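PDB 1TXD: Rho guanine nucleotide exchange factor 12 from Homo sapiens, which acts as a guanine nucleotide exchange factor for the GTPase RhoA through its DH/PH domains and may link that GTPase to G alpha-12 and alpha-13 signalling. Local coordinates for residues Q100-E114 / E193-I207. The protein carries 1 engineered substitution. Sequence-based numbering, arbitrary orientation.
Sequences QIGEDLLTWFSGPGE and EREKVKKAADHCRQI
The carboxylate of E193 accepts the first amides of helix 102-109, where I101 holds the N-cap position, at one end of a near-parallel helix pair in the helical bundle of the DH (RhoGEF) domain; the axes of 102-109 and 193-207 approach to 8.1 Å at 20°. CG of E193 stands anti to the backbone N (chi1 165°) and the chain bends at chi2, bringing the carboxylate to the I101 and G102 amides. E193 OE1 is met on its syn side by I101 N at 2.8 Å and by G102 N, while OE2 takes a water that also bonds E103 N. An alanine in place of E193 would probably leave the I101 and G102 amides without this acceptor and the water without one of its holders. G102 lets the helices close in, its CA lying 3.8 Å from K196 CB. K196 then runs out to E103, where NZ meets OE1 nearly along the C-O bond in a salt bridge. Farther along, L106 crosses K196 at about a right angle, CD1 against its CG and CD2 against A200 N and K196 O; L105 CB packs on A200 CB and its CD1 on V197 CG2. C204 SG sits over one face of the F109 ring, 3.8 Å from the centroid, a cysteine sulfur-aromatic contact; the opposite face is covered by W108 CB, and Y177 of helix 169-186 also meets the ring. At the far end S110 CB lies over the H203 ring face, 3.7 Å from its centroid, a CH-pi contact. E114, in helix 112-126, points toward 193-207, its extended chain sliding past I207 in the opposite direction; E114 CG lies 3.6 Å from I207 CG1. Its carboxylate plane stands 76° to the imidazole, and H203 ND1 gives E114 OE1 a weak, bent hydrogen bond of 2.8 Å.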
loop_
_atom_site.group_PDB
_atom_site.type_symbol
_atom_site.label_atom_id
_atom_site.label_comp_id
_atom_site.label_asym_id
_atom_site.label_seq_id
_atom_site.Cartn_x
_atom_site.Cartn_y
_atom_site.Cartn_z
ATOM N N GLN A 100 28.767 -16.435 -13.702
ATOM C CA GLN A 100 28.252 -16.507 -12.343
ATOM C C GLN A 100 27.536 -15.210 -12.047
ATOM O O GLN A 100 27.996 -14.171 -12.484
ATOM C CB GLN A 100 29.393 -16.648 -11.325
ATOM C CG GLN A 100 30.484 -17.649 -11.687
ATOM C CD GLN A 100 29.915 -19.046 -11.888
ATOM O OE1 GLN A 100 29.176 -19.533 -11.033
ATOM N NE2 GLN A 100 30.221 -19.672 -13.018
ATOM N N ILE A 101 26.438 -15.279 -11.304
ATOM C CA ILE A 101 25.618 -14.098 -10.990
ATOM C C ILE A 101 25.099 -14.015 -9.543
ATOM O O ILE A 101 24.645 -12.968 -9.116
ATOM C CB ILE A 101 24.446 -13.983 -11.978
ATOM C CG1 ILE A 101 24.141 -12.528 -12.255
ATOM C CG2 ILE A 101 23.180 -14.713 -11.458
ATOM C CD1 ILE A 101 22.786 -12.303 -12.770
ATOM N N GLY A 102 25.184 -15.105 -8.788
ATOM C CA GLY A 102 24.685 -15.137 -7.427
ATOM C C GLY A 102 25.191 -13.953 -6.628
ATOM O O GLY A 102 24.428 -13.306 -5.917
ATOM N N GLU A 103 26.477 -13.650 -6.768
ATOM C CA GLU A 103 27.107 -12.648 -5.941
ATOM C C GLU A 103 26.567 -11.264 -6.282
ATOM O O GLU A 103 26.391 -10.432 -5.400
ATOM C CB GLU A 103 28.641 -12.700 -6.097
ATOM C CG GLU A 103 29.402 -12.121 -4.915
ATOM C CD GLU A 103 29.167 -12.883 -3.611
ATOM O OE1 GLU A 103 29.464 -14.107 -3.563
ATOM O OE2 GLU A 103 28.700 -12.258 -2.631
ATOM N N ASP A 104 26.290 -11.042 -7.563
ATOM C CA ASP A 104 25.697 -9.783 -8.006
ATOM C C ASP A 104 24.287 -9.639 -7.433
ATOM O O ASP A 104 23.941 -8.621 -6.912
ATOM C CB ASP A 104 25.669 -9.694 -9.523
ATOM C CG ASP A 104 27.005 -9.943 -10.124
ATOM O OD1 ASP A 104 27.955 -9.214 -9.779
ATOM O OD2 ASP A 104 27.201 -10.879 -10.924
ATOM N N LEU A 105 23.516 -10.706 -7.494
ATOM C CA LEU A 105 22.181 -10.724 -6.925
ATOM C C LEU A 105 22.194 -10.450 -5.437
ATOM O O LEU A 105 21.300 -9.789 -4.914
ATOM C CB LEU A 105 21.520 -12.064 -7.201
ATOM C CG LEU A 105 21.292 -12.399 -8.674
ATOM C CD1 LEU A 105 20.725 -13.769 -8.725
ATOM C CD2 LEU A 105 20.351 -11.434 -9.341
ATOM N N LEU A 106 23.229 -10.924 -4.765
ATOM C CA LEU A 106 23.410 -10.648 -3.357
ATOM C C LEU A 106 23.797 -9.188 -3.073
ATOM O O LEU A 106 23.368 -8.630 -2.078
ATOM C CB LEU A 106 24.435 -11.621 -2.740
ATOM C CG LEU A 106 23.848 -13.009 -2.449
ATOM C CD1 LEU A 106 24.894 -13.951 -1.753
ATOM C CD2 LEU A 106 22.552 -12.936 -1.622
ATOM N N THR A 107 24.598 -8.582 -3.938
ATOM C CA THR A 107 24.874 -7.139 -3.879
ATOM C C THR A 107 23.631 -6.254 -4.136
ATOM O O THR A 107 23.468 -5.189 -3.498
ATOM C CB THR A 107 26.004 -6.807 -4.892
ATOM O OG1 THR A 107 27.194 -7.500 -4.500
ATOM C CG2 THR A 107 26.421 -5.356 -4.800
ATOM N N TRP A 108 22.764 -6.687 -5.066
ATOM C CA TRP A 108 21.601 -5.929 -5.470
ATOM C C TRP A 108 20.477 -6.008 -4.435
ATOM O O TRP A 108 19.797 -5.006 -4.176
ATOM C CB TRP A 108 21.079 -6.401 -6.841
ATOM C CG TRP A 108 22.075 -6.283 -7.909
ATOM C CD1 TRP A 108 23.153 -5.463 -7.913
ATOM C CD2 TRP A 108 22.115 -7.000 -9.155
ATOM N NE1 TRP A 108 23.875 -5.632 -9.068
ATOM C CE2 TRP A 108 23.253 -6.555 -9.855
ATOM C CE3 TRP A 108 21.300 -7.957 -9.754
ATOM C CZ2 TRP A 108 23.611 -7.049 -11.119
ATOM C CZ3 TRP A 108 21.656 -8.452 -11.007
ATOM C CH2 TRP A 108 22.803 -7.991 -11.676
ATOM N N PHE A 109 20.332 -7.178 -3.812
ATOM C CA PHE A 109 19.131 -7.516 -3.055
ATOM C C PHE A 109 19.347 -7.973 -1.623
ATOM O O PHE A 109 18.398 -8.458 -0.981
ATOM C CB PHE A 109 18.349 -8.614 -3.821
ATOM C CG PHE A 109 17.901 -8.190 -5.187
ATOM C CD1 PHE A 109 17.118 -7.052 -5.351
ATOM C CD2 PHE A 109 18.247 -8.934 -6.321
ATOM C CE1 PHE A 109 16.709 -6.659 -6.598
ATOM C CE2 PHE A 109 17.850 -8.550 -7.562
ATOM C CZ PHE A 109 17.059 -7.410 -7.716
ATOM N N SER A 110 20.570 -7.833 -1.110
ATOM C CA SER A 110 20.849 -8.024 0.321
ATOM C C SER A 110 21.753 -6.909 0.848
ATOM O O SER A 110 22.303 -6.109 0.085
ATOM C CB SER A 110 21.513 -9.395 0.571
ATOM O OG SER A 110 22.760 -9.441 -0.080
ATOM N N GLY A 111 21.957 -6.881 2.146
ATOM C CA GLY A 111 22.795 -5.839 2.717
ATOM C C GLY A 111 22.291 -4.449 2.348
ATOM O O GLY A 111 21.076 -4.222 2.345
ATOM N N PRO A 112 23.205 -3.518 2.044
ATOM C CA PRO A 112 22.812 -2.145 1.699
ATOM C C PRO A 112 21.906 -2.052 0.497
ATOM O O PRO A 112 21.112 -1.126 0.457
ATOM C CB PRO A 112 24.144 -1.448 1.433
ATOM C CG PRO A 112 25.112 -2.217 2.308
ATOM C CD PRO A 112 24.679 -3.662 2.097
ATOM N N GLY A 113 22.003 -2.991 -0.438
ATOM C CA GLY A 113 21.146 -3.037 -1.600
ATOM C C GLY A 113 19.712 -3.336 -1.227
ATOM O O GLY A 113 18.817 -2.646 -1.708
ATOM N N GLU A 114 19.499 -4.321 -0.351
ATOM C CA GLU A 114 18.186 -4.582 0.254
ATOM C C GLU A 114 17.622 -3.368 1.012
ATOM O O GLU A 114 16.472 -2.980 0.795
ATOM C CB GLU A 114 18.244 -5.803 1.173
ATOM C CG GLU A 114 17.003 -5.937 2.024
ATOM C CD GLU A 114 16.927 -7.239 2.785
ATOM O OE1 GLU A 114 17.922 -7.925 2.869
ATOM O OE2 GLU A 114 15.850 -7.569 3.306
ATOM N N GLU A 193 26.770 -21.602 -6.320
ATOM C CA GLU A 193 26.151 -20.543 -7.099
ATOM C C GLU A 193 24.648 -20.522 -6.871
ATOM O O GLU A 193 24.072 -19.441 -6.657
ATOM C CB GLU A 193 26.470 -20.695 -8.583
ATOM C CG GLU A 193 25.613 -19.868 -9.525
ATOM C CD GLU A 193 25.976 -18.401 -9.538
ATOM O OE1 GLU A 193 25.414 -17.689 -10.390
ATOM O OE2 GLU A 193 26.823 -17.967 -8.716
ATOM N N ARG A 194 24.029 -21.701 -6.900
ATOM C CA ARG A 194 22.595 -21.834 -6.678
ATOM C C ARG A 194 22.181 -21.380 -5.289
ATOM O O ARG A 194 21.153 -20.722 -5.142
ATOM C CB ARG A 194 22.102 -23.262 -6.901
ATOM C CG ARG A 194 20.609 -23.503 -6.569
ATOM C CD ARG A 194 20.280 -24.927 -6.106
ATOM N NE ARG A 194 20.034 -25.800 -7.247
ATOM C CZ ARG A 194 20.744 -26.902 -7.564
ATOM N NH1 ARG A 194 21.779 -27.329 -6.823
ATOM N NH2 ARG A 194 20.402 -27.605 -8.643
ATOM N N GLU A 195 22.968 -21.722 -4.274
ATOM C CA GLU A 195 22.642 -21.292 -2.911
ATOM C C GLU A 195 22.549 -19.765 -2.761
ATOM O O GLU A 195 21.752 -19.278 -1.994
ATOM C CB GLU A 195 23.636 -21.845 -1.888
ATOM C CG GLU A 195 23.000 -22.370 -0.597
ATOM C CD GLU A 195 21.595 -22.952 -0.787
ATOM O OE1 GLU A 195 21.447 -24.030 -1.399
ATOM O OE2 GLU A 195 20.624 -22.309 -0.335
ATOM N N LYS A 196 23.402 -19.053 -3.483
ATOM C CA LYS A 196 23.451 -17.615 -3.460
ATOM C C LYS A 196 22.217 -17.032 -4.137
ATOM O O LYS A 196 21.621 -16.044 -3.647
ATOM C CB LYS A 196 24.689 -17.122 -4.194
ATOM C CG LYS A 196 25.966 -17.306 -3.413
ATOM C CD LYS A 196 27.172 -17.259 -4.338
ATOM C CE LYS A 196 28.434 -17.751 -3.622
ATOM N NZ LYS A 196 29.604 -16.897 -3.950
ATOM N N VAL A 197 21.853 -17.626 -5.272
ATOM C CA VAL A 197 20.701 -17.176 -6.035
ATOM C C VAL A 197 19.480 -17.306 -5.152
ATOM O O VAL A 197 18.741 -16.320 -4.990
ATOM C CB VAL A 197 20.511 -17.942 -7.363
ATOM C CG1 VAL A 197 19.184 -17.585 -8.020
ATOM C CG2 VAL A 197 21.644 -17.613 -8.348
ATOM N N LYS A 198 19.289 -18.482 -4.545
ATOM C CA LYS A 198 18.126 -18.711 -3.674
ATOM C C LYS A 198 18.124 -17.829 -2.427
ATOM O O LYS A 198 17.050 -17.494 -1.923
ATOM C CB LYS A 198 18.013 -20.171 -3.251
ATOM C CG LYS A 198 17.548 -21.074 -4.369
ATOM C CD LYS A 198 17.524 -22.549 -3.951
ATOM C CE LYS A 198 16.226 -22.932 -3.222
ATOM N NZ LYS A 198 16.149 -24.431 -3.051
ATOM N N LYS A 199 19.309 -17.460 -1.929
ATOM C CA LYS A 199 19.397 -16.576 -0.770
ATOM C C LYS A 199 18.866 -15.167 -1.153
ATOM O O LYS A 199 18.033 -14.608 -0.449
ATOM C CB LYS A 199 20.836 -16.524 -0.225
ATOM C CG LYS A 199 21.119 -15.471 0.896
ATOM C CD LYS A 199 22.299 -15.905 1.782
ATOM C CE LYS A 199 23.219 -14.743 2.235
ATOM N NZ LYS A 199 22.469 -13.588 2.789
ATOM N N ALA A 200 19.355 -14.635 -2.276
ATOM C CA ALA A 200 18.889 -13.389 -2.860
ATOM C C ALA A 200 17.392 -13.421 -3.142
ATOM O O ALA A 200 16.698 -12.460 -2.882
ATOM C CB ALA A 200 19.673 -13.074 -4.147
ATOM N N ALA A 201 16.888 -14.552 -3.626
ATOM C CA ALA A 201 15.457 -14.710 -3.851
ATOM C C ALA A 201 14.680 -14.540 -2.550
ATOM O O ALA A 201 13.666 -13.856 -2.552
ATOM C CB ALA A 201 15.144 -16.084 -4.490
ATOM N N ASP A 202 15.149 -15.165 -1.455
ATOM C CA ASP A 202 14.499 -15.020 -0.150
ATOM C C ASP A 202 14.557 -13.591 0.390
ATOM O O ASP A 202 13.579 -13.121 0.942
ATOM C CB ASP A 202 15.089 -15.953 0.910
ATOM C CG ASP A 202 14.726 -17.384 0.685
ATOM O OD1 ASP A 202 13.846 -17.674 -0.167
ATOM O OD2 ASP A 202 15.289 -18.299 1.316
ATOM N N HIS A 203 15.698 -12.926 0.243
ATOM C CA HIS A 203 15.782 -11.488 0.515
ATOM C C HIS A 203 14.735 -10.729 -0.301
ATOM O O HIS A 203 14.041 -9.873 0.246
ATOM C CB HIS A 203 17.178 -10.931 0.251
ATOM C CG HIS A 203 18.179 -11.249 1.325
ATOM N ND1 HIS A 203 18.136 -10.686 2.586
ATOM C CD2 HIS A 203 19.278 -12.047 1.312
ATOM C CE1 HIS A 203 19.144 -11.148 3.311
ATOM N NE2 HIS A 203 19.858 -11.969 2.559
ATOM N N CYS A 204 14.572 -11.042 -1.587
ATOM C CA CYS A 204 13.583 -10.292 -2.385
ATOM C C CYS A 204 12.201 -10.490 -1.762
ATOM O O CYS A 204 11.403 -9.568 -1.673
ATOM C CB CYS A 204 13.582 -10.698 -3.852
ATOM S SG CYS A 204 14.965 -10.050 -4.766
ATOM N N ARG A 205 11.951 -11.691 -1.284
ATOM C CA ARG A 205 10.714 -11.981 -0.576
ATOM C C ARG A 205 10.591 -11.176 0.703
ATOM O O ARG A 205 9.540 -10.636 0.955
ATOM C CB ARG A 205 10.588 -13.481 -0.287
ATOM C CG ARG A 205 9.499 -14.145 -1.114
ATOM C CD ARG A 205 9.434 -15.653 -0.980
ATOM N NE ARG A 205 9.519 -16.159 -2.336
ATOM C CZ ARG A 205 10.524 -16.855 -2.842
ATOM N NH1 ARG A 205 11.574 -17.241 -2.118
ATOM N NH2 ARG A 205 10.452 -17.179 -4.099
ATOM N N GLN A 206 11.661 -11.090 1.499
ATOM C CA GLN A 206 11.691 -10.208 2.684
ATOM C C GLN A 206 11.376 -8.742 2.335
ATOM O O GLN A 206 10.617 -8.112 3.023
ATOM C CB GLN A 206 13.064 -10.237 3.363
ATOM C CG GLN A 206 13.291 -11.352 4.393
ATOM C CD GLN A 206 14.651 -11.211 5.096
ATOM O OE1 GLN A 206 15.402 -12.189 5.186
ATOM N NE2 GLN A 206 14.986 -9.987 5.541
ATOM N N ILE A 207 12.010 -8.219 1.293
ATOM C CA ILE A 207 11.773 -6.862 0.801
ATOM C C ILE A 207 10.301 -6.644 0.440
ATOM O O ILE A 207 9.697 -5.652 0.820
ATOM C CB ILE A 207 12.622 -6.589 -0.433
ATOM C CG1 ILE A 207 14.079 -6.410 -0.062
ATOM C CG2 ILE A 207 12.132 -5.388 -1.169
ATOM C CD1 ILE A 207 15.051 -6.353 -1.296
HETATM O O HOH W 1 28.344 -15.709 -7.946
#